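Local coordinates for protein mannuronan C5-epimerase (Pseudomonas syringae pv. tomato, PDB 4NK6) that converts beta-D-mannuronate residues to alpha-L-guluronate during alginate synthesis and helps channel the new polymer through the periplasm, at residues T161-W166 with A202-N207; S239-M244 with N261-N266; S372-L377 with Q412-M417. All coordinates share one frame; numbering follows the deposited sequence.

Interaction 1: T161-W166 with A202-N207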
loop_
_atom_site.group_PDB
_atom_site.type_symbol
_atom_site.label_atom_id
_atom_site.label_comp_id
_atom_site.label_asym_id
_atom_site.label_seq_id
_atom_site.Cartn_x
_atom_site.Cartn_y
_atom_site.Cartn_z
ATOM N N THR A 161 -2.829 -0.081 -19.180
ATOM C CA THR A 161 -3.529 -1.332 -19.379
ATOM C C THR A 161 -4.379 -1.685 -18.162
ATOM O O THR A 161 -4.501 -0.892 -17.232
ATOM C CB THR A 161 -2.538 -2.465 -19.683
ATOM O OG1 THR A 161 -3.254 -3.621 -20.120
ATOM C CG2 THR A 161 -1.734 -2.813 -18.442
ATOM N N SER A 162 -4.974 -2.870 -18.177
ATOM C CA SER A 162 -5.757 -3.333 -17.036
ATOM C C SER A 162 -5.296 -4.721 -16.658
ATOM O O SER A 162 -5.064 -5.562 -17.536
ATOM C CB SER A 162 -7.253 -3.376 -17.370
ATOM O OG SER A 162 -7.845 -2.094 -17.297
ATOM N N VAL A 163 -5.149 -4.954 -15.357
ATOM C CA VAL A 163 -4.871 -6.289 -14.830
ATOM C C VAL A 163 -5.858 -6.579 -13.705
ATOM O O VAL A 163 -5.831 -5.926 -12.670
ATOM C CB VAL A 163 -3.433 -6.403 -14.285
ATOM C CG1 VAL A 163 -3.136 -7.854 -13.886
ATOM C CG2 VAL A 163 -2.425 -5.897 -15.340
ATOM N N ASN A 164 -6.737 -7.550 -13.914
ATOM C CA ASN A 164 -7.850 -7.758 -12.999
ATOM C C ASN A 164 -7.949 -9.190 -12.511
ATOM O O ASN A 164 -7.700 -10.126 -13.269
ATOM C CB ASN A 164 -9.171 -7.364 -13.671
ATOM C CG ASN A 164 -9.294 -5.864 -13.894
ATOM O OD1 ASN A 164 -9.075 -5.073 -12.980
ATOM N ND2 ASN A 164 -9.663 -5.471 -15.105
ATOM N N ALA A 165 -8.301 -9.347 -11.239
ATOM C CA ALA A 165 -8.675 -10.647 -10.704
ATOM C C ALA A 165 -10.005 -11.032 -11.335
ATOM O O ALA A 165 -10.984 -10.292 -11.231
ATOM C CB ALA A 165 -8.810 -10.568 -9.192
ATOM N N TRP A 166 -10.041 -12.196 -11.973
ATOM C CA TRP A 166 -11.165 -12.572 -12.822
ATOM C C TRP A 166 -11.781 -13.919 -12.439
ATOM O O TRP A 166 -11.090 -14.934 -12.347
ATOM C CB TRP A 166 -10.708 -12.602 -14.288
ATOM C CG TRP A 166 -11.830 -12.708 -15.280
ATOM C CD1 TRP A 166 -12.290 -13.844 -15.888
ATOM C CD2 TRP A 166 -12.632 -11.629 -15.785
ATOM N NE1 TRP A 166 -13.327 -13.536 -16.737
ATOM C CE2 TRP A 166 -13.557 -12.184 -16.689
ATOM C CE3 TRP A 166 -12.661 -10.248 -15.549
ATOM C CZ2 TRP A 166 -14.504 -11.407 -17.360
ATOM C CZ3 TRP A 166 -13.600 -9.479 -16.222
ATOM C CH2 TRP A 166 -14.505 -10.061 -17.116
ATOM N N ALA A 202 -8.425 -4.393 -10.328
ATOM C CA ALA A 202 -9.540 -4.519 -9.414
ATOM C C ALA A 202 -9.660 -5.929 -8.834
ATOM O O ALA A 202 -9.243 -6.909 -9.459
ATOM C CB ALA A 202 -10.841 -4.105 -10.106
ATOM N N SER A 203 -10.200 -6.006 -7.621
ATOM C CA SER A 203 -10.646 -7.269 -7.034
ATOM C C SER A 203 -9.534 -8.238 -6.628
ATOM O O SER A 203 -9.776 -9.428 -6.451
ATOM C CB SER A 203 -11.678 -7.943 -7.944
ATOM O OG SER A 203 -12.856 -7.150 -7.986
ATOM N N MET A 204 -8.330 -7.715 -6.427
ATOM C CA MET A 204 -7.207 -8.552 -6.025
ATOM C C MET A 204 -7.041 -8.666 -4.522
ATOM O O MET A 204 -7.386 -7.756 -3.778
ATOM C CB MET A 204 -5.905 -7.978 -6.573
ATOM C CG MET A 204 -5.770 -8.059 -8.082
ATOM S SD MET A 204 -4.169 -7.402 -8.546
ATOM C CE MET A 204 -4.227 -7.656 -10.328
ATOM N N GLY A 205 -6.455 -9.775 -4.086
ATOM C CA GLY A 205 -6.017 -9.879 -2.715
ATOM C C GLY A 205 -7.024 -10.540 -1.804
ATOM O O GLY A 205 -8.237 -10.504 -2.044
ATOM N N TYR A 206 -6.509 -11.128 -0.734
ATOM C CA TYR A 206 -7.352 -11.714 0.292
ATOM C C TYR A 206 -6.542 -11.887 1.575
ATOM O O TYR A 206 -5.363 -11.537 1.620
ATOM C CB TYR A 206 -7.974 -13.035 -0.191
ATOM C CG TYR A 206 -7.011 -14.195 -0.352
ATOM C CD1 TYR A 206 -6.006 -14.165 -1.316
ATOM C CD2 TYR A 206 -7.129 -15.340 0.443
ATOM C CE1 TYR A 206 -5.125 -15.237 -1.478
ATOM C CE2 TYR A 206 -6.257 -16.424 0.294
ATOM C CZ TYR A 206 -5.256 -16.361 -0.678
ATOM O OH TYR A 206 -4.375 -17.418 -0.842
ATOM N N ASN A 207 -7.188 -12.408 2.615
ATOM C CA ASN A 207 -6.590 -12.511 3.951
ATOM C C ASN A 207 -5.546 -13.630 4.050
ATOM O O ASN A 207 -5.770 -14.636 4.714
ATOM C CB ASN A 207 -7.703 -12.734 4.987
ATOM C CG ASN A 207 -7.193 -12.735 6.425
ATOM O OD1 ASN A 207 -6.297 -11.973 6.782
ATOM N ND2 ASN A 207 -7.772 -13.597 7.254
#
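The methyl CE of Met204 touches the CG1 branch of Val163. The Met204 chain is extended beyond CG, with CE anti to CB (chi3 178°), and CE of Met204 lies 3.7 Å from CG1 of Val163. The two side chains cross obliquely rather than run side by side. Val163 turns CG1 anti to its backbone N (chi1 -174°), and this branch is the one that touches the methionine. Met204 CE also lies 3.3 Å from the carbonyl O of Val163, so the methyl meets both backbone and side chain of one residue.

Ala165 points toward 202-207 and packs against the bend in that segment. Ala165 CB is 3.1 Å from the carbonyl O of Ser203, and it also touches CB of Ser203 and CG of Met204. The polar links are few. Ala165 N donates to Ala202 O at 3.2 Å. Asn164 reaches out with its amide, and Asn164 OD1 takes a weak, bent bond from Ala202 N at 2.8 Å. Asn164 OD1 also lies 3.5 Å from Ala202 CB. The ND2 end of Asn164 is held by OE1 of Glu139, on the neighbouring strand 139-143.

Strand 162-167 runs alongside strand 200-202 in the N-terminal part of the beta-helix, and this contact lies where the second strand ends and the chain turns. Ser203 OG hydrogen-bonds to Asp243 OD2, in the turn just after strand 240-242. Asn164 thus uses both ends of its amide, one toward each neighbouring strand. Its side-chain oxygen gives Ala202 N a weak partner, while the apolar part of the contact is made by Met204 against Val163 and Ala165.

Interaction 2: S239-M244 with N261-N266; sequences SEFADM and NTYRDN
Two neighbouring parallel strands of the right-handed beta-helix, 240-242 and 262-264, pair here, and the asparagines at both ends of the second segment join in. In the middle, Phe241 N donates to Thr262 O at 2.9 Å and Arg264 N to Phe241 O at 3.0 Å. Phe241 and Tyr263 point the same way. Their planes are 14° apart, but the rings are slid so far that they barely overlap. CD1 of Phe241 lies over one face of the Tyr263 ring, 3.6 Å from Tyr263 CE1.

Asn261 OD1 accepts from Ser239 N at 2.7 Å. Asn266 OD1 takes Met244 N at 2.9 Å, in the amide plane and on a lone pair. On the face away from Phe241 and Tyr263 lie Glu240, Thr262, Ala242 and Arg264. Glu240 OE2 sits at the edge of the Arg264 guanidinium, in a long salt bridge of 3.8 Å to NH2. Arg264 NE pairs weakly with Asp265 OD2. A water donates to both Asp243 OD1 and Asp265 O; Asp243 OD2 is held by Ser203 OG and salt-bridged to Arg183.

The asparagine oxygens therefore satisfy backbone N-H groups beyond the strand pairing. The Glu240 and Asp265 carboxylates probably help balance the arginine's charge, through one long and one weak pairing.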
loop_
_atom_site.group_PDB
_atom_site.type_symbol
_atom_site.label_atom_id
_atom_site.label_comp_id
_atom_site.label_asym_id
_atom_site.label_seq_id
_atom_site.Cartn_x
_atom_site.Cartn_y
_atom_site.Cartn_z
ATOM N N SER A 239 -2.648 5.496 -11.429
ATOM C CA SER A 239 -3.357 4.252 -11.639
ATOM C C SER A 239 -4.610 4.188 -10.774
ATOM O O SER A 239 -4.908 5.120 -10.036
ATOM C CB SER A 239 -2.421 3.072 -11.358
ATOM O OG SER A 239 -1.380 3.085 -12.326
ATOM N N GLU A 240 -5.349 3.092 -10.869
ATOM C CA GLU A 240 -6.586 2.983 -10.115
ATOM C C GLU A 240 -6.785 1.568 -9.586
ATOM O O GLU A 240 -6.655 0.597 -10.328
ATOM C CB GLU A 240 -7.776 3.441 -10.975
ATOM C CG GLU A 240 -9.126 3.281 -10.285
ATOM C CD GLU A 240 -10.235 4.086 -10.947
ATOM O OE1 GLU A 240 -9.987 5.244 -11.336
ATOM O OE2 GLU A 240 -11.360 3.558 -11.073
ATOM N N PHE A 241 -7.074 1.470 -8.289
ATOM C CA PHE A 241 -7.204 0.191 -7.597
ATOM C C PHE A 241 -8.530 0.164 -6.855
ATOM O O PHE A 241 -8.827 1.066 -6.072
ATOM C CB PHE A 241 -6.027 -0.003 -6.627
ATOM C CG PHE A 241 -4.689 0.087 -7.303
ATOM C CD1 PHE A 241 -4.080 1.319 -7.497
ATOM C CD2 PHE A 241 -4.068 -1.053 -7.795
ATOM C CE1 PHE A 241 -2.849 1.411 -8.155
ATOM C CE2 PHE A 241 -2.845 -0.966 -8.461
ATOM C CZ PHE A 241 -2.238 0.266 -8.641
ATOM N N ALA A 242 -9.324 -0.871 -7.108
ATOM C CA ALA A 242 -10.667 -0.958 -6.555
ATOM C C ALA A 242 -10.958 -2.369 -6.056
ATOM O O ALA A 242 -10.493 -3.341 -6.643
ATOM C CB ALA A 242 -11.695 -0.554 -7.615
ATOM N N ASP A 243 -11.735 -2.470 -4.981
ATOM C CA ASP A 243 -12.197 -3.767 -4.476
ATOM C C ASP A 243 -11.039 -4.689 -4.058
ATOM O O ASP A 243 -11.193 -5.915 -4.016
ATOM C CB ASP A 243 -13.088 -4.467 -5.513
ATOM C CG ASP A 243 -13.939 -5.579 -4.895
ATOM O OD1 ASP A 243 -14.624 -5.296 -3.897
ATOM O OD2 ASP A 243 -13.894 -6.728 -5.382
ATOM N N MET A 244 -9.884 -4.088 -3.770
ATOM C CA MET A 244 -8.707 -4.819 -3.314
ATOM C C MET A 244 -8.816 -5.092 -1.819
ATOM O O MET A 244 -9.365 -4.277 -1.076
ATOM C CB MET A 244 -7.439 -3.994 -3.559
ATOM C CG MET A 244 -7.375 -3.291 -4.936
ATOM S SD MET A 244 -6.759 -4.299 -6.291
ATOM C CE MET A 244 -5.020 -4.392 -5.849
ATOM N N ASN A 261 -2.679 8.297 -7.749
ATOM C CA ASN A 261 -3.575 7.159 -7.917
ATOM C C ASN A 261 -4.942 7.384 -7.306
ATOM O O ASN A 261 -5.111 8.246 -6.459
ATOM C CB ASN A 261 -2.972 5.902 -7.297
ATOM C CG ASN A 261 -1.596 5.591 -7.845
ATOM O OD1 ASN A 261 -1.449 5.211 -9.007
ATOM N ND2 ASN A 261 -0.575 5.756 -7.009
ATOM N N THR A 262 -5.914 6.599 -7.753
ATOM C CA THR A 262 -7.206 6.528 -7.092
ATOM C C THR A 262 -7.353 5.153 -6.442
ATOM O O THR A 262 -7.270 4.120 -7.119
ATOM C CB THR A 262 -8.366 6.792 -8.086
ATOM O OG1 THR A 262 -8.358 8.170 -8.485
ATOM C CG2 THR A 262 -9.701 6.489 -7.441
ATOM N N TYR A 263 -7.533 5.151 -5.122
ATOM C CA TYR A 263 -7.804 3.941 -4.355
ATOM C C TYR A 263 -9.246 3.997 -3.886
ATOM O O TYR A 263 -9.574 4.719 -2.945
ATOM C CB TYR A 263 -6.858 3.833 -3.143
ATOM C CG TYR A 263 -5.460 3.414 -3.528
ATOM C CD1 TYR A 263 -5.114 2.072 -3.581
ATOM C CD2 TYR A 263 -4.503 4.358 -3.892
ATOM C CE1 TYR A 263 -3.844 1.670 -3.962
ATOM C CE2 TYR A 263 -3.225 3.971 -4.273
ATOM C CZ TYR A 263 -2.903 2.624 -4.306
ATOM O OH TYR A 263 -1.642 2.225 -4.691
ATOM N N ARG A 264 -10.115 3.241 -4.546
ATOM C CA ARG A 264 -11.543 3.380 -4.298
ATOM C C ARG A 264 -12.185 2.074 -3.847
ATOM O O ARG A 264 -11.954 1.020 -4.442
ATOM C CB ARG A 264 -12.254 3.929 -5.546
ATOM C CG ARG A 264 -12.089 3.054 -6.787
ATOM C CD ARG A 264 -12.852 3.609 -7.993
ATOM N NE ARG A 264 -14.269 3.830 -7.709
ATOM C CZ ARG A 264 -15.121 4.403 -8.560
ATOM N NH1 ARG A 264 -16.395 4.570 -8.222
ATOM N NH2 ARG A 264 -14.701 4.810 -9.755
ATOM N N ASP A 265 -12.988 2.153 -2.787
ATOM C CA ASP A 265 -13.823 1.033 -2.371
ATOM C C ASP A 265 -13.010 -0.235 -2.106
ATOM O O ASP A 265 -13.449 -1.346 -2.423
ATOM C CB ASP A 265 -14.892 0.758 -3.437
ATOM C CG ASP A 265 -15.639 2.022 -3.839
ATOM O OD1 ASP A 265 -16.007 2.798 -2.936
ATOM O OD2 ASP A 265 -15.833 2.252 -5.049
ATOM N N ASN A 266 -11.821 -0.075 -1.545
ATOM C CA ASN A 266 -11.052 -1.243 -1.129
ATOM C C ASN A 266 -11.554 -1.775 0.201
ATOM O O ASN A 266 -12.255 -1.070 0.923
ATOM C CB ASN A 266 -9.568 -0.915 -1.099
ATOM C CG ASN A 266 -9.063 -0.517 -2.469
ATOM O OD1 ASN A 266 -9.073 -1.329 -3.392
ATOM N ND2 ASN A 266 -8.670 0.742 -2.624
HETATM O O HOH W 1 -15.384 -2.831 -3.600
#

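Interaction 3: S372-L377 with Q412-M417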
loop_
_atom_site.group_PDB
_atom_site.type_symbol
_atom_site.label_atom_id
_atom_site.label_comp_id
_atom_site.label_asym_id
_atom_site.label_seq_id
_atom_site.Cartn_x
_atom_site.Cartn_y
_atom_site.Cartn_z
ATOM N N SER A 372 2.070 9.453 22.028
ATOM C CA SER A 372 3.126 9.902 21.124
ATOM C C SER A 372 3.738 11.212 21.615
ATOM O O SER A 372 3.013 12.144 21.978
ATOM C CB SER A 372 2.553 10.096 19.711
ATOM O OG SER A 372 1.844 8.941 19.297
ATOM N N VAL A 373 5.066 11.299 21.616
ATOM C CA VAL A 373 5.732 12.531 22.049
ATOM C C VAL A 373 6.399 13.284 20.900
ATOM O O VAL A 373 6.689 12.705 19.855
ATOM C CB VAL A 373 6.778 12.278 23.161
ATOM C CG1 VAL A 373 6.102 11.780 24.427
ATOM C CG2 VAL A 373 7.853 11.309 22.686
ATOM N N ASN A 374 6.637 14.578 21.109
ATOM C CA ASN A 374 7.320 15.432 20.136
ATOM C C ASN A 374 6.585 15.495 18.807
ATOM O O ASN A 374 7.197 15.461 17.737
ATOM C CB ASN A 374 8.769 14.994 19.926
ATOM C CG ASN A 374 9.580 15.049 21.196
ATOM O OD1 ASN A 374 9.431 15.964 22.006
ATOM N ND2 ASN A 374 10.438 14.058 21.390
ATOM N N ILE A 375 5.265 15.575 18.889
ATOM C CA ILE A 375 4.438 15.761 17.711
ATOM C C ILE A 375 4.360 17.251 17.404
ATOM O O ILE A 375 4.060 18.058 18.281
ATOM C CB ILE A 375 3.035 15.183 17.932
ATOM C CG1 ILE A 375 3.128 13.666 18.166
ATOM C CG2 ILE A 375 2.119 15.481 16.746
ATOM C CD1 ILE A 375 3.911 12.928 17.083
ATOM N N LYS A 376 4.658 17.620 16.163
ATOM C CA LYS A 376 4.565 19.016 15.759
ATOM C C LYS A 376 3.357 19.229 14.860
ATOM O O LYS A 376 3.222 18.589 13.818
ATOM C CB LYS A 376 5.862 19.470 15.085
ATOM C CG LYS A 376 7.064 19.385 16.019
ATOM C CD LYS A 376 8.367 19.802 15.349
ATOM C CE LYS A 376 9.530 19.744 16.345
ATOM N NZ LYS A 376 10.838 20.054 15.701
ATOM N N LEU A 377 2.461 20.112 15.287
ATOM C CA LEU A 377 1.254 20.406 14.525
ATOM C C LEU A 377 1.338 21.844 14.045
ATOM O O LEU A 377 1.036 22.781 14.792
ATOM C CB LEU A 377 0.001 20.195 15.385
ATOM C CG LEU A 377 -0.225 18.795 15.982
ATOM C CD1 LEU A 377 -1.548 18.713 16.726
ATOM C CD2 LEU A 377 -0.160 17.708 14.926
ATOM N N GLN A 412 2.949 8.401 27.296
ATOM C CA GLN A 412 3.143 9.840 27.423
ATOM C C GLN A 412 2.734 10.521 26.123
ATOM O O GLN A 412 2.896 9.957 25.031
ATOM C CB GLN A 412 4.595 10.182 27.760
ATOM C CG GLN A 412 5.119 9.514 29.015
ATOM C CD GLN A 412 6.148 10.354 29.742
ATOM O OE1 GLN A 412 5.811 11.363 30.364
ATOM N NE2 GLN A 412 7.411 9.942 29.673
ATOM N N VAL A 413 2.187 11.726 26.244
ATOM C CA VAL A 413 1.816 12.506 25.072
ATOM C C VAL A 413 2.364 13.929 25.187
ATOM O O VAL A 413 2.260 14.568 26.230
ATOM C CB VAL A 413 0.277 12.489 24.827
ATOM C CG1 VAL A 413 -0.483 13.267 25.913
ATOM C CG2 VAL A 413 -0.056 13.016 23.434
ATOM N N SER A 414 2.996 14.414 24.129
ATOM C CA SER A 414 3.410 15.809 24.115
ATOM C C SER A 414 3.370 16.372 22.704
ATOM O O SER A 414 3.652 15.671 21.725
ATOM C CB SER A 414 4.801 15.983 24.710
ATOM O OG SER A 414 5.781 15.548 23.796
ATOM N N LEU A 415 3.008 17.641 22.593
ATOM C CA LEU A 415 3.000 18.256 21.284
ATOM C C LEU A 415 3.258 19.753 21.300
ATOM O O LEU A 415 3.217 20.405 22.348
ATOM C CB LEU A 415 1.716 17.911 20.531
ATOM C CG LEU A 415 0.394 17.986 21.280
ATOM C CD1 LEU A 415 -0.177 19.380 21.184
ATOM C CD2 LEU A 415 -0.573 16.964 20.715
ATOM N N ILE A 416 3.572 20.263 20.117
ATOM C CA ILE A 416 3.770 21.677 19.886
ATOM C C ILE A 416 2.818 22.065 18.763
ATOM O O ILE A 416 2.814 21.439 17.700
ATOM C CB ILE A 416 5.225 21.965 19.492
ATOM C CG1 ILE A 416 6.148 21.644 20.672
ATOM C CG2 ILE A 416 5.396 23.412 19.068
ATOM C CD1 ILE A 416 7.628 21.790 20.373
ATOM N N MET A 417 1.978 23.061 19.020
ATOM C CA MET A 417 1.039 23.539 18.013
ATOM C C MET A 417 1.369 24.979 17.662
ATOM O O MET A 417 1.495 25.822 18.555
ATOM C CB MET A 417 -0.401 23.439 18.517
ATOM C CG MET A 417 -0.817 22.040 18.956
ATOM S SD MET A 417 -2.578 21.938 19.346
ATOM C CE MET A 417 -3.249 22.782 17.923
HETATM O O HOH W 2 8.178 15.522 24.727
#
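This is a parallel strand pairing between two neighbouring strands, 375-378 and 414-418, toward the C-terminal end of the beta-helix. The axes of the short strand segments 375-377 and 414-417 approach to 4.7 Å, at 23° to each other. Ile416 N donates to Ile375 O at 2.9 Å, and Leu377 N to Ile416 O at 2.8 Å. Nearer the start, Ser414 N donates to Ser372 O.

Ser414 works with its side chain as well. Its OG sits between the backbone N and the carbonyl carbon (chi1 76°). There Ser414 OG accepts a nearly straight bond, 3.0 Å long, from Asn374 N. A water whose O lies 2.6 Å from Ser414 OG bridges to Asn374 OD1, to which it donates. The ND2 of Asn374 turns instead to Asn351. CB of Val373 rests 3.5 Å from Ser414 OG.

Ile375, Leu377, Leu415 and Met417 share one face of the pair. Leu377 and Met417 lie side by side and point the same way, with CD1 of Leu377 4.1 Å from CG of Met417. CB of Ile375 meets CB of Leu415. Leu415 also touches Val438 of the following strand, 437-441, which continues the stack.

The serine hydroxyl thus serves Asn374 N at the turn before the strand, while aliphatic contacts join the buried face.

Along the chain the three contacts come in series; none nests within or crosses another. Interaction 1 closes first, joining strand 162-167 to the turn after strand 200-202. Interaction 2 follows and pairs strands 240-242 and 262-264 after a shorter excursion. These two touch directly: Ser203 N is 2.9 Å from Ala242 O, a probable hydrogen bond. Strands 200-202 and 240-242 are themselves paired, so four strands follow one another here. Interaction 3 closes last, toward the C-terminal end of the beta-helix. Its centre is about 33 Å from that of interaction 2 and about 40 Å from that of interaction 1.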